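Local atomic coordinates of mutual gliding-motility protein MglA (PDB entry 6HJO), a protein that acts as a small GTPase switch that coordinates social and adventurous gliding and sets the direction and speed of movement in Myxococcus xanthus. Residues A[8-13]-A[71-76]. Sequence-based numbering, arbitrary orientation.
Sequences SREINC and KTRFHL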
loop_
_atom_site.group_PDB
_atom_site.type_symbol
_atom_site.label_atom_id
_atom_site.label_comp_id
_atom_site.label_asym_id
_atom_site.label_seq_id
_atom_site.Cartn_x
_atom_site.Cartn_y
_atom_site.Cartn_z
ATOM N N SER A 8 -20.128 9.629 5.582
ATOM C CA SER A 8 -20.328 8.325 6.227
ATOM C C SER A 8 -20.456 8.429 7.759
ATOM O O SER A 8 -20.665 7.412 8.421
ATOM C CB SER A 8 -19.258 7.325 5.801
ATOM O OG SER A 8 -18.087 7.384 6.599
ATOM N N ARG A 9 -20.408 9.673 8.299
ATOM C CA ARG A 9 -20.532 10.043 9.712
ATOM C C ARG A 9 -19.542 9.277 10.621
ATOM O O ARG A 9 -19.922 8.746 11.671
ATOM C CB ARG A 9 -21.987 9.943 10.209
ATOM C CG ARG A 9 -22.894 11.049 9.658
ATOM C CD ARG A 9 -24.266 11.027 10.297
ATOM N NE ARG A 9 -24.522 12.244 11.067
ATOM C CZ ARG A 9 -25.629 12.973 10.973
ATOM N NH1 ARG A 9 -26.603 12.612 10.146
ATOM N NH2 ARG A 9 -25.775 14.065 11.711
ATOM N N GLU A 10 -18.253 9.282 10.226
ATOM C CA GLU A 10 -17.178 8.620 10.959
ATOM C C GLU A 10 -15.993 9.524 11.241
ATOM O O GLU A 10 -15.557 10.278 10.367
ATOM C CB GLU A 10 -16.690 7.374 10.202
ATOM C CG GLU A 10 -17.624 6.180 10.313
ATOM C CD GLU A 10 -17.333 5.016 9.381
ATOM O OE1 GLU A 10 -16.233 4.973 8.785
ATOM O OE2 GLU A 10 -18.215 4.138 9.250
ATOM N N ILE A 11 -15.482 9.448 12.468
ATOM C CA ILE A 11 -14.257 10.113 12.893
ATOM C C ILE A 11 -13.155 9.044 12.692
ATOM O O ILE A 11 -13.221 7.973 13.302
ATOM C CB ILE A 11 -14.320 10.600 14.372
ATOM C CG1 ILE A 11 -15.438 11.657 14.590
ATOM C CG2 ILE A 11 -12.942 11.122 14.827
ATOM C CD1 ILE A 11 -15.828 11.893 16.061
ATOM N N ASN A 12 -12.167 9.317 11.831
ATOM C CA ASN A 12 -11.078 8.357 11.595
ATOM C C ASN A 12 -9.867 8.750 12.411
ATOM O O ASN A 12 -9.352 9.859 12.284
ATOM C CB ASN A 12 -10.720 8.276 10.108
ATOM C CG ASN A 12 -11.835 7.701 9.284
ATOM O OD1 ASN A 12 -11.897 6.490 9.084
ATOM N ND2 ASN A 12 -12.746 8.548 8.811
ATOM N N CYS A 13 -9.414 7.861 13.266
ATOM C CA CYS A 13 -8.239 8.210 14.042
ATOM C C CYS A 13 -7.107 7.208 13.858
ATOM O O CYS A 13 -7.348 6.011 13.724
ATOM C CB CYS A 13 -8.602 8.418 15.502
ATOM S SG CYS A 13 -8.972 6.881 16.350
ATOM N N LYS A 71 -19.468 7.942 14.589
ATOM C CA LYS A 71 -18.827 6.703 15.051
ATOM C C LYS A 71 -17.312 6.861 14.888
ATOM O O LYS A 71 -16.875 7.549 13.970
ATOM C CB LYS A 71 -19.332 5.492 14.246
ATOM C CG LYS A 71 -20.795 5.151 14.514
ATOM C CD LYS A 71 -21.257 3.932 13.719
ATOM C CE LYS A 71 -22.762 3.757 13.726
ATOM N NZ LYS A 71 -23.286 3.384 15.073
ATOM N N THR A 72 -16.506 6.259 15.780
ATOM C CA THR A 72 -15.052 6.375 15.673
ATOM C C THR A 72 -14.460 5.122 15.035
ATOM O O THR A 72 -14.675 4.016 15.536
ATOM C CB THR A 72 -14.392 6.760 17.024
ATOM O OG1 THR A 72 -15.004 7.953 17.528
ATOM C CG2 THR A 72 -12.862 6.977 16.906
ATOM N N ARG A 73 -13.723 5.311 13.930
ATOM C CA ARG A 73 -13.019 4.256 13.205
ATOM C C ARG A 73 -11.535 4.363 13.548
ATOM O O ARG A 73 -10.932 5.429 13.393
ATOM C CB ARG A 73 -13.233 4.378 11.682
ATOM C CG ARG A 73 -12.522 3.263 10.892
ATOM C CD ARG A 73 -12.895 3.280 9.407
ATOM N NE ARG A 73 -14.307 2.944 9.189
ATOM C CZ ARG A 73 -14.784 1.703 9.117
ATOM N NH1 ARG A 73 -13.976 0.664 9.258
ATOM N NH2 ARG A 73 -16.077 1.496 8.912
ATOM N N PHE A 74 -10.949 3.251 13.995
ATOM C CA PHE A 74 -9.547 3.201 14.375
ATOM C C PHE A 74 -8.688 2.631 13.253
ATOM O O PHE A 74 -9.035 1.606 12.667
ATOM C CB PHE A 74 -9.369 2.399 15.686
ATOM C CG PHE A 74 -10.024 3.065 16.876
ATOM C CD1 PHE A 74 -9.349 4.030 17.614
ATOM C CD2 PHE A 74 -11.330 2.753 17.239
ATOM C CE1 PHE A 74 -9.971 4.685 18.692
ATOM C CE2 PHE A 74 -11.943 3.391 18.331
ATOM C CZ PHE A 74 -11.253 4.348 19.053
ATOM N N HIS A 75 -7.559 3.309 12.960
ATOM C CA HIS A 75 -6.588 2.900 11.945
ATOM C C HIS A 75 -5.282 2.620 12.687
ATOM O O HIS A 75 -4.757 3.515 13.349
ATOM C CB HIS A 75 -6.389 4.000 10.884
ATOM C CG HIS A 75 -7.623 4.330 10.085
ATOM N ND1 HIS A 75 -7.706 4.034 8.735
ATOM C CD2 HIS A 75 -8.772 4.941 10.469
ATOM C CE1 HIS A 75 -8.895 4.469 8.345
ATOM N NE2 HIS A 75 -9.576 5.003 9.360
ATOM N N LEU A 76 -4.822 1.366 12.665
ATOM C CA LEU A 76 -3.594 0.939 13.381
ATOM C C LEU A 76 -2.481 0.824 12.347
ATOM O O LEU A 76 -2.649 0.112 11.365
ATOM C CB LEU A 76 -3.842 -0.406 14.101
ATOM C CG LEU A 76 -4.289 -0.399 15.570
ATOM C CD1 LEU A 76 -5.487 0.505 15.850
ATOM C CD2 LEU A 76 -4.505 -1.825 16.093
#
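Asn12 OD1 accepts a hydrogen bond of 2.8 Å from His75 NE2, which meets it edge-on, near the plane of the imidazole ring. NE2 therefore carries a proton. The amide and ring planes are turned 60° apart. The same oxygen also lies 3.4 Å from Arg73 CD, and the Asn12 and Arg73 side chains run alongside each other. Beyond this, Glu10 and Arg73 form a salt bridge. Arg73 NE donates to Glu10 OE1 at 2.8 Å in a nearly straight bond, and OE1 is approached from above the carboxylate plane. Arg73 NH2 adds a weak bond to Glu10 OE2. Arg73 CG stands anti to the backbone N (chi1 -179°), and the chain bends at chi3 (-66°), which brings NE round to the carboxylate. The third nitrogen, NH1, forms a salt bridge with Asp58. A leucine in place of Arg73 would probably leave Glu10 and Asp58 without their shared positive partner and let the Glu10 carboxylate turn more freely.

Beneath these side chains the backbones pair as parallel strands. Ile11 N bonds to Lys71 O, and Arg73 N to Ile11 O. Cys13 and His75 continue the ladder. On the other face, Cys13 SG sits obliquely to the Phe74 ring, 3.9 Å from its centroid.

This pairing joins strands 10-18 and 71-78 within the central sheet of the Ras-like GTPase fold. Strand 3-5 runs antiparallel to the first, and strand 53-59 antiparallel to the second. Helix 176-191 packs against the face bearing Ile11, Cys13, Thr72 and Phe74.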